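Local atomic coordinates of beta-ketoacyl-[acyl-carrier-protein] synthase FabY (Pseudomonas aeruginosa, PDB entry 4CW4), a protein that catalyses the condensation of acetyl-CoA with malonyl-ACP to form acetoacetyl-ACP, the primer that initiates bacterial fatty acid biosynthesis. Residues Ala42-Leu47 with Ser73-Glu78; Pro134-Ile139 with Ser150-Cys155; Ala433-Ala438 with Glu531-Asn536. All coordinates share one frame; numbering follows the deposited sequence.

Contact 1 of 3, residues Ala42-Leu47 with Ser73-Glu78; sequences ARQETL and SPEDIE
The carboxylate of Glu78 reaches across to helix 40-53 and is gripped there by two side chains that approach it in different ways. Arg43 meets it nearly flat, guanidinium and carboxylate planes only 27° apart, and its NE donates to the syn lone pair of Glu78 OE2 at 2.8 Å, a salt bridge with a bent N-H...O angle. Gln44 stands steeply to the same carboxylate, the planes 78° apart, and its NE2 meets Glu78 OE1 from above the carboxylate plane at 3.0 Å in a much straighter bond. Water 1 joins Arg43 NH2 to that same OE1. Glu78 can span the gap because CG lies anti to the backbone N and the chain beyond is extended; Leu47 CD1 packs against its CG at 3.7 Å. At the start of helix 74-87, Gln44 CB rests on Pro74 CB at 3.9 Å, while water 2 donates to both Gln44 O and Pro74 O. That helix starts with a capping box, Asp76 N donating to Ser73 OG at 3.1 Å. The axes of segments 42-47 and 74-78 cross at 76° and pass 8.6 Å apart; Leu47 also packs on Ile85 and Phe86 farther along helix 74-87, and Ile77 on Ala48 and Ala51 of helix 40-53.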
loop_
_atom_site.group_PDB
_atom_site.type_symbol
_atom_site.label_atom_id
_atom_site.label_comp_id
_atom_site.label_asym_id
_atom_site.label_seq_id
_atom_site.Cartn_x
_atom_site.Cartn_y
_atom_site.Cartn_z
ATOM N N ALA A 42 -1.508 -36.319 -16.856
ATOM C CA ALA A 42 -1.411 -34.978 -16.246
ATOM C C ALA A 42 -2.771 -34.301 -16.159
ATOM O O ALA A 42 -3.084 -33.672 -15.152
ATOM C CB ALA A 42 -0.460 -34.105 -17.017
ATOM N N ARG A 43 -3.568 -34.446 -17.214
ATOM C CA ARG A 43 -4.913 -33.874 -17.250
ATOM C C ARG A 43 -5.795 -34.532 -16.204
ATOM O O ARG A 43 -6.476 -33.845 -15.454
ATOM C CB ARG A 43 -5.541 -34.004 -18.644
ATOM C CG ARG A 43 -7.049 -33.757 -18.667
ATOM C CD ARG A 43 -7.615 -33.528 -20.058
ATOM N NE ARG A 43 -7.373 -34.705 -20.886
ATOM C CZ ARG A 43 -6.465 -34.778 -21.857
ATOM N NH1 ARG A 43 -5.716 -33.732 -22.199
ATOM N NH2 ARG A 43 -6.313 -35.916 -22.511
ATOM N N GLN A 44 -5.782 -35.860 -16.144
ATOM C CA GLN A 44 -6.675 -36.567 -15.239
ATOM C C GLN A 44 -6.276 -36.325 -13.788
ATOM O O GLN A 44 -7.124 -36.233 -12.905
ATOM C CB GLN A 44 -6.704 -38.055 -15.586
ATOM C CG GLN A 44 -7.439 -38.305 -16.897
ATOM C CD GLN A 44 -7.126 -39.650 -17.551
ATOM O OE1 GLN A 44 -6.379 -40.487 -17.023
ATOM N NE2 GLN A 44 -7.694 -39.851 -18.723
ATOM N N GLU A 45 -4.983 -36.193 -13.531
ATOM C CA GLU A 45 -4.522 -35.879 -12.187
ATOM C C GLU A 45 -5.027 -34.499 -11.747
ATOM O O GLU A 45 -5.536 -34.328 -10.640
ATOM C CB GLU A 45 -2.996 -35.891 -12.129
ATOM C CG GLU A 45 -2.471 -35.663 -10.725
ATOM C CD GLU A 45 -0.966 -35.596 -10.676
ATOM O OE1 GLU A 45 -0.371 -34.708 -11.346
ATOM O OE2 GLU A 45 -0.381 -36.439 -9.965
ATOM N N THR A 46 -4.874 -33.503 -12.607
ATOM C CA THR A 46 -5.352 -32.159 -12.283
ATOM C C THR A 46 -6.864 -32.121 -12.114
ATOM O O THR A 46 -7.353 -31.496 -11.183
ATOM C CB THR A 46 -4.894 -31.162 -13.338
ATOM O OG1 THR A 46 -3.467 -31.032 -13.264
ATOM C CG2 THR A 46 -5.531 -29.797 -13.121
ATOM N N LEU A 47 -7.594 -32.777 -13.007
ATOM C CA LEU A 47 -9.049 -32.878 -12.881
ATOM C C LEU A 47 -9.491 -33.555 -11.590
ATOM O O LEU A 47 -10.429 -33.093 -10.938
ATOM C CB LEU A 47 -9.680 -33.572 -14.094
ATOM C CG LEU A 47 -9.629 -32.829 -15.434
ATOM C CD1 LEU A 47 -10.256 -33.672 -16.560
ATOM C CD2 LEU A 47 -10.282 -31.465 -15.365
ATOM N N SER A 73 -11.831 -44.044 -10.811
ATOM C CA SER A 73 -10.469 -43.771 -11.216
ATOM C C SER A 73 -10.423 -42.341 -11.745
ATOM O O SER A 73 -11.464 -41.763 -12.066
ATOM C CB SER A 73 -10.051 -44.737 -12.314
ATOM O OG SER A 73 -10.888 -44.587 -13.443
ATOM N N PRO A 74 -9.222 -41.751 -11.819
ATOM C CA PRO A 74 -9.072 -40.459 -12.498
ATOM C C PRO A 74 -9.638 -40.458 -13.933
ATOM O O PRO A 74 -10.180 -39.441 -14.358
ATOM C CB PRO A 74 -7.560 -40.248 -12.495
ATOM C CG PRO A 74 -7.104 -40.951 -11.240
ATOM C CD PRO A 74 -7.995 -42.146 -11.099
ATOM N N GLU A 75 -9.531 -41.571 -14.659
ATOM C CA GLU A 75 -10.134 -41.661 -15.995
ATOM C C GLU A 75 -11.654 -41.533 -15.920
ATOM O O GLU A 75 -12.290 -40.890 -16.771
ATOM C CB GLU A 75 -9.807 -43.001 -16.666
ATOM C CG GLU A 75 -8.329 -43.324 -16.799
ATOM C CD GLU A 75 -7.826 -44.276 -15.722
ATOM O OE1 GLU A 75 -7.765 -43.873 -14.535
ATOM O OE2 GLU A 75 -7.487 -45.427 -16.062
ATOM N N ASP A 76 -12.242 -42.170 -14.911
ATOM C CA ASP A 76 -13.682 -42.093 -14.707
ATOM C C ASP A 76 -14.076 -40.676 -14.314
ATOM O O ASP A 76 -15.126 -40.195 -14.695
ATOM C CB ASP A 76 -14.134 -43.070 -13.620
ATOM C CG ASP A 76 -13.810 -44.527 -13.949
ATOM O OD1 ASP A 76 -13.787 -44.917 -15.141
ATOM O OD2 ASP A 76 -13.585 -45.288 -12.992
ATOM N N ILE A 77 -13.222 -40.000 -13.550
ATOM C CA ILE A 77 -13.529 -38.642 -13.114
ATOM C C ILE A 77 -13.578 -37.704 -14.307
ATOM O O ILE A 77 -14.453 -36.859 -14.392
ATOM C CB ILE A 77 -12.533 -38.138 -12.062
ATOM C CG1 ILE A 77 -12.813 -38.862 -10.742
ATOM C CG2 ILE A 77 -12.631 -36.600 -11.888
ATOM C CD1 ILE A 77 -11.837 -38.560 -9.631
ATOM N N GLU A 78 -12.644 -37.853 -15.236
ATOM C CA GLU A 78 -12.647 -37.013 -16.420
ATOM C C GLU A 78 -13.922 -37.220 -17.225
ATOM O O GLU A 78 -14.561 -36.264 -17.622
ATOM C CB GLU A 78 -11.432 -37.280 -17.293
ATOM C CG GLU A 78 -11.425 -36.486 -18.578
ATOM C CD GLU A 78 -10.247 -36.819 -19.460
ATOM O OE1 GLU A 78 -9.845 -37.999 -19.545
ATOM O OE2 GLU A 78 -9.734 -35.900 -20.093
HETATM O O HOH W 1 -7.970 -38.000 -21.613
HETATM O O HOH W 2 -9.739 -36.961 -13.593
#

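Contact 2 of 3, residues Pro134-Ile139 with Ser150-Cys155; sequences PANWSI and SIHERC
With CG anti to its carbonyl carbon (chi1 -67°), Trp137 lays its indole alongside Ile151, whose CG1 has the same relation to its own backbone. Ile151 CG1 sits 3.7 Å from the centroid of the five-membered ring of Trp137, a CH-pi contact almost along the ring normal. Pro134 CG covers the opposite face, so the indole is sandwiched, and Cys155 SG lies at its edge, 4.1 Å from Trp137 NE1. His152, with CG anti to its carbonyl carbon, presents NE2 at the ring edge to Ser138 OG at 2.5 Å, a very short hydrogen bond in which either could be the donor. Asn136 CG lies anti to the backbone N (chi1 -158°), and OD1 accepts from water 3, itself bound by His152 N at 2.5 Å. Ser138 and Ser150 form an antiparallel hydrogen-bonded pair: Ser138 N donates to Ser150 O at 2.8 Å, in the carbonyl plane, and Ser150 N returns a bond to Ser138 O at 3.0 Å. Strand 147-151 also pairs with strand 120-124, where Ser150 OG bonds Thr121 OG1. A type I turn, Pro134 to Trp137, leads into strand 138-141 at the open end of its hairpin with 147-151, within a small three-stranded antiparallel sheet.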
loop_
_atom_site.group_PDB
_atom_site.type_symbol
_atom_site.label_atom_id
_atom_site.label_comp_id
_atom_site.label_asym_id
_atom_site.label_seq_id
_atom_site.Cartn_x
_atom_site.Cartn_y
_atom_site.Cartn_z
ATOM N N PRO A 134 -36.531 14.769 15.405
ATOM C CA PRO A 134 -36.786 15.831 14.428
ATOM C C PRO A 134 -37.848 16.777 14.968
ATOM O O PRO A 134 -38.851 16.330 15.511
ATOM C CB PRO A 134 -37.276 15.062 13.193
ATOM C CG PRO A 134 -36.691 13.689 13.341
ATOM C CD PRO A 134 -36.691 13.429 14.813
ATOM N N ALA A 135 -37.604 18.079 14.889
ATOM C CA ALA A 135 -38.419 19.021 15.637
ATOM C C ALA A 135 -39.884 19.030 15.212
ATOM O O ALA A 135 -40.761 19.368 16.007
ATOM C CB ALA A 135 -37.829 20.422 15.535
ATOM N N ASN A 136 -40.151 18.632 13.970
ATOM C CA ASN A 136 -41.482 18.744 13.406
ATOM C C ASN A 136 -42.319 17.508 13.716
ATOM O O ASN A 136 -43.537 17.573 13.608
ATOM C CB ASN A 136 -41.375 18.980 11.890
ATOM C CG ASN A 136 -42.605 19.631 11.299
ATOM O OD1 ASN A 136 -43.440 18.967 10.663
ATOM N ND2 ASN A 136 -42.727 20.937 11.492
ATOM N N TRP A 137 -41.677 16.398 14.114
ATOM C CA TRP A 137 -42.394 15.162 14.457
ATOM C C TRP A 137 -43.171 15.298 15.773
ATOM O O TRP A 137 -42.694 15.904 16.731
ATOM C CB TRP A 137 -41.441 13.957 14.572
ATOM C CG TRP A 137 -40.779 13.516 13.294
ATOM C CD1 TRP A 137 -40.733 14.189 12.113
ATOM C CD2 TRP A 137 -40.078 12.278 13.077
ATOM N NE1 TRP A 137 -40.043 13.457 11.175
ATOM C CE2 TRP A 137 -39.628 12.280 11.742
ATOM C CE3 TRP A 137 -39.786 11.175 13.886
ATOM C CZ2 TRP A 137 -38.906 11.217 11.197
ATOM C CZ3 TRP A 137 -39.077 10.121 13.342
ATOM C CH2 TRP A 137 -38.640 10.155 12.009
ATOM N N SER A 138 -44.364 14.713 15.793
ATOM C CA SER A 138 -45.174 14.573 16.996
ATOM C C SER A 138 -44.846 13.265 17.680
ATOM O O SER A 138 -44.699 12.255 17.005
ATOM C CB SER A 138 -46.669 14.486 16.627
ATOM O OG SER A 138 -47.139 15.649 16.003
ATOM N N ILE A 139 -44.785 13.275 19.009
ATOM C CA ILE A 139 -44.595 12.064 19.800
ATOM C C ILE A 139 -45.573 12.063 20.952
ATOM O O ILE A 139 -45.750 13.090 21.623
ATOM C CB ILE A 139 -43.206 12.012 20.463
ATOM C CG1 ILE A 139 -42.136 12.506 19.511
ATOM C CG2 ILE A 139 -42.904 10.600 20.946
ATOM C CD1 ILE A 139 -41.866 11.578 18.342
ATOM N N SER A 150 -46.115 10.943 14.711
ATOM C CA SER A 150 -46.728 11.479 13.498
ATOM C C SER A 150 -45.828 12.503 12.865
ATOM O O SER A 150 -45.155 13.268 13.543
ATOM C CB SER A 150 -48.098 12.105 13.767
ATOM O OG SER A 150 -48.983 11.123 14.234
ATOM N N ILE A 151 -45.819 12.484 11.542
ATOM C CA ILE A 151 -44.948 13.316 10.733
ATOM C C ILE A 151 -45.821 14.294 9.959
ATOM O O ILE A 151 -46.864 13.913 9.424
ATOM C CB ILE A 151 -44.117 12.437 9.773
ATOM C CG1 ILE A 151 -43.137 11.577 10.579
ATOM C CG2 ILE A 151 -43.387 13.297 8.759
ATOM C CD1 ILE A 151 -42.375 10.539 9.756
ATOM N N HIS A 152 -45.385 15.547 9.898
ATOM C CA HIS A 152 -46.198 16.627 9.319
ATOM C C HIS A 152 -45.532 17.330 8.146
ATOM O O HIS A 152 -46.171 18.137 7.452
ATOM C CB HIS A 152 -46.504 17.657 10.393
ATOM C CG HIS A 152 -47.038 17.049 11.643
ATOM N ND1 HIS A 152 -48.335 16.605 11.737
ATOM C CD2 HIS A 152 -46.442 16.717 12.810
ATOM C CE1 HIS A 152 -48.528 16.071 12.929
ATOM N NE2 HIS A 152 -47.395 16.132 13.602
ATOM N N GLU A 153 -44.262 17.001 7.927
ATOM C CA GLU A 153 -43.402 17.669 6.963
ATOM C C GLU A 153 -42.763 16.572 6.111
ATOM O O GLU A 153 -42.610 15.449 6.582
ATOM C CB GLU A 153 -42.281 18.373 7.718
ATOM C CG GLU A 153 -42.044 19.820 7.389
ATOM C CD GLU A 153 -40.690 20.293 7.906
ATOM O OE1 GLU A 153 -40.375 20.041 9.086
ATOM O OE2 GLU A 153 -39.927 20.903 7.127
ATOM N N ARG A 154 -42.389 16.891 4.874
ATOM C CA ARG A 154 -41.623 15.952 4.061
ATOM C C ARG A 154 -40.336 15.586 4.782
ATOM O O ARG A 154 -39.660 16.440 5.336
ATOM C CB ARG A 154 -41.262 16.542 2.691
ATOM C CG ARG A 154 -40.557 15.540 1.772
ATOM C CD ARG A 154 -40.005 16.190 0.518
ATOM N NE ARG A 154 -41.020 16.873 -0.282
ATOM C CZ ARG A 154 -40.754 17.585 -1.377
ATOM N NH1 ARG A 154 -39.502 17.713 -1.808
ATOM N NH2 ARG A 154 -41.740 18.175 -2.044
ATOM N N CYS A 155 -39.985 14.312 4.772
ATOM C CA CYS A 155 -38.672 13.933 5.246
ATOM C C CYS A 155 -38.199 12.705 4.514
ATOM O O CYS A 155 -38.948 12.080 3.768
ATOM C CB CYS A 155 -38.671 13.702 6.742
ATOM S SG CYS A 155 -39.700 12.370 7.226
HETATM O O HOH W 3 -43.139 16.307 10.626
HETATM O O HOH W 4 -44.954 20.925 8.807
HETATM O O HOH W 5 -41.021 15.615 8.726
#

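Contact 3 of 3, residues Ala433-Ala438 with Glu531-Asn536; sequences ASFVHA and EVCFIN
The phenyl ring of Phe435 carries Cys533 on one face: SG lies 3.8 Å from the ring centroid, 21° off the normal, in a sulfur-aromatic contact, and Cys533 CB adds a CH-pi contact over the same face. The same sulfur meets the imidazole of His437 at its edge, 3.7 Å from CD2, so Cys533 is shared by two rings of the neighbouring strand. On the other side of the sheet Phe534 receives Val532 CG1 from its own strand over one face, while Ser434 OG comes to its edge, 3.5 Å from Phe534 CE2. That hydroxyl bonds to Val430 O and Trp466 NE1. Phe435 holds CG in the crowded position between the backbone N and the carbonyl carbon (chi1 68°), which turns its ring toward Cys533, whose SG is anti to the backbone N (chi1 -175°). Beyond the sulfur, Ile535 CD1 closes on His437 CB.

Between these two layers of side chains the strands run parallel in the pairs Ser434-Val532 through His437-Ile535. Phe435 N donates to Val532 O at 3.0 Å, Phe534 N to Phe435 O at 2.9 Å, His437 N to Phe534 O at 2.8 Å, and Asn536 N to His437 O. Where the ladder starts, Ala433 O takes two bonds, a nearly straight one from Glu531 N at 2.8 Å and a more bent one from Val532 N.

Helix 482-496 covers the side of Phe435 and His437; helix 409-425 covers that of Phe534. Strands 434-437 and 532-539 thus belong to a buried sheet between helices, as in the layered alpha-beta core of the thiolase fold. The first leads toward His439, predicted to be catalytic, and the side chain of Asn536, whose OD1 is hydrogen-bonded to Ser546 OG, lies about 5 Å from that of His439.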
loop_
_atom_site.group_PDB
_atom_site.type_symbol
_atom_site.label_atom_id
_atom_site.label_comp_id
_atom_site.label_asym_id
_atom_site.label_seq_id
_atom_site.Cartn_x
_atom_site.Cartn_y
_atom_site.Cartn_z
ATOM N N ALA A 433 14.077 -17.565 -28.306
ATOM C CA ALA A 433 13.654 -18.385 -27.183
ATOM C C ALA A 433 13.112 -17.543 -26.041
ATOM O O ALA A 433 13.278 -17.897 -24.875
ATOM C CB ALA A 433 14.797 -19.256 -26.706
ATOM N N SER A 434 12.443 -16.442 -26.377
ATOM C CA SER A 434 11.751 -15.652 -25.357
ATOM C C SER A 434 10.287 -15.459 -25.730
ATOM O O SER A 434 9.921 -15.549 -26.901
ATOM C CB SER A 434 12.446 -14.298 -25.099
ATOM O OG SER A 434 12.137 -13.348 -26.090
ATOM N N PHE A 435 9.458 -15.214 -24.718
ATOM C CA PHE A 435 8.041 -14.938 -24.919
ATOM C C PHE A 435 7.591 -13.855 -23.946
ATOM O O PHE A 435 8.288 -13.535 -22.974
ATOM C CB PHE A 435 7.185 -16.217 -24.834
ATOM C CG PHE A 435 7.090 -16.857 -23.457
ATOM C CD1 PHE A 435 8.185 -17.480 -22.865
ATOM C CD2 PHE A 435 5.868 -16.900 -22.791
ATOM C CE1 PHE A 435 8.064 -18.100 -21.613
ATOM C CE2 PHE A 435 5.751 -17.506 -21.548
ATOM C CZ PHE A 435 6.852 -18.108 -20.966
ATOM N N VAL A 436 6.429 -13.286 -24.238
ATOM C CA VAL A 436 5.874 -12.209 -23.439
ATOM C C VAL A 436 4.566 -12.658 -22.810
ATOM O O VAL A 436 3.655 -13.146 -23.482
ATOM C CB VAL A 436 5.589 -10.955 -24.299
ATOM C CG1 VAL A 436 4.959 -9.834 -23.447
ATOM C CG2 VAL A 436 6.847 -10.462 -25.002
ATOM N N HIS A 437 4.489 -12.516 -21.498
ATOM C CA HIS A 437 3.224 -12.565 -20.782
ATOM C C HIS A 437 2.664 -11.158 -20.815
ATOM O O HIS A 437 3.025 -10.294 -20.001
ATOM C CB HIS A 437 3.408 -13.086 -19.353
ATOM C CG HIS A 437 2.870 -14.467 -19.180
ATOM N ND1 HIS A 437 1.532 -14.702 -18.977
ATOM C CD2 HIS A 437 3.467 -15.686 -19.263
ATOM C CE1 HIS A 437 1.322 -16.006 -18.933
ATOM N NE2 HIS A 437 2.483 -16.624 -19.098
ATOM N N ALA A 438 1.790 -10.928 -21.790
ATOM C CA ALA A 438 1.230 -9.617 -22.003
ATOM C C ALA A 438 0.303 -9.256 -20.874
ATOM O O ALA A 438 -0.356 -10.107 -20.294
ATOM C CB ALA A 438 0.465 -9.568 -23.299
ATOM N N GLU A 531 13.163 -19.980 -23.026
ATOM C CA GLU A 531 14.133 -19.866 -21.937
ATOM C C GLU A 531 13.955 -18.608 -21.112
ATOM O O GLU A 531 14.463 -18.537 -20.009
ATOM C CB GLU A 531 15.573 -19.881 -22.468
ATOM C CG GLU A 531 15.924 -21.067 -23.375
ATOM C CD GLU A 531 16.039 -22.396 -22.651
ATOM O OE1 GLU A 531 15.660 -22.505 -21.468
ATOM O OE2 GLU A 531 16.504 -23.360 -23.298
ATOM N N VAL A 532 13.253 -17.621 -21.664
ATOM C CA VAL A 532 13.090 -16.333 -21.008
ATOM C C VAL A 532 11.665 -15.848 -21.184
ATOM O O VAL A 532 11.132 -15.907 -22.283
ATOM C CB VAL A 532 14.023 -15.291 -21.623
ATOM C CG1 VAL A 532 13.786 -13.882 -21.016
ATOM C CG2 VAL A 532 15.461 -15.725 -21.458
ATOM N N CYS A 533 11.061 -15.359 -20.094
ATOM C CA CYS A 533 9.755 -14.720 -20.178
ATOM C C CYS A 533 9.826 -13.285 -19.682
ATOM O O CYS A 533 10.418 -13.005 -18.625
ATOM C CB CYS A 533 8.715 -15.458 -19.342
ATOM S SG CYS A 533 7.047 -14.772 -19.527
ATOM N N PHE A 534 9.208 -12.389 -20.445
ATOM C CA PHE A 534 8.999 -11.012 -20.031
ATOM C C PHE A 534 7.563 -10.875 -19.536
ATOM O O PHE A 534 6.603 -11.055 -20.304
ATOM C CB PHE A 534 9.252 -10.090 -21.208
ATOM C CG PHE A 534 10.645 -10.218 -21.757
ATOM C CD1 PHE A 534 11.707 -9.672 -21.080
ATOM C CD2 PHE A 534 10.889 -10.912 -22.923
ATOM C CE1 PHE A 534 12.983 -9.788 -21.554
ATOM C CE2 PHE A 534 12.168 -11.042 -23.400
ATOM C CZ PHE A 534 13.220 -10.480 -22.717
ATOM N N ILE A 535 7.427 -10.579 -18.245
ATOM C CA ILE A 535 6.125 -10.349 -17.623
ATOM C C ILE A 535 5.810 -8.856 -17.727
ATOM O O ILE A 535 6.587 -8.032 -17.228
ATOM C CB ILE A 535 6.142 -10.732 -16.130
ATOM C CG1 ILE A 535 6.685 -12.149 -15.891
ATOM C CG2 ILE A 535 4.750 -10.584 -15.538
ATOM C CD1 ILE A 535 5.943 -13.247 -16.534
ATOM N N ASN A 536 4.704 -8.505 -18.378
ATOM C CA ASN A 536 4.359 -7.112 -18.577
ATOM C C ASN A 536 3.084 -6.711 -17.844
ATOM O O ASN A 536 2.086 -7.442 -17.856
ATOM C CB ASN A 536 4.212 -6.791 -20.063
ATOM C CG ASN A 536 4.327 -5.298 -20.325
ATOM O OD1 ASN A 536 5.165 -4.615 -19.716
ATOM N ND2 ASN A 536 3.449 -4.766 -21.168
#

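Three loops are closed in succession along the chain, none enclosing or crossing another. Contact 1 comes first, bringing helices 40-53 and 74-87 together across 25 intervening residues. Contact 2 closes the shortest loop, a hairpin of 10 intervening residues at the surface; it lies far out, its centre about 52 Å from that of the chain and about 68 Å from the centres of both other contacts. The longest loop belongs to contact 3, where 92 residues, largely helical or irregular, separate two adjacent parallel strands of the buried core. Contacts 1 and 3 are closer neighbours, about 16 Å between nearest atoms, whereas contacts 2 and 3 fall on opposite sides of the chain's centre.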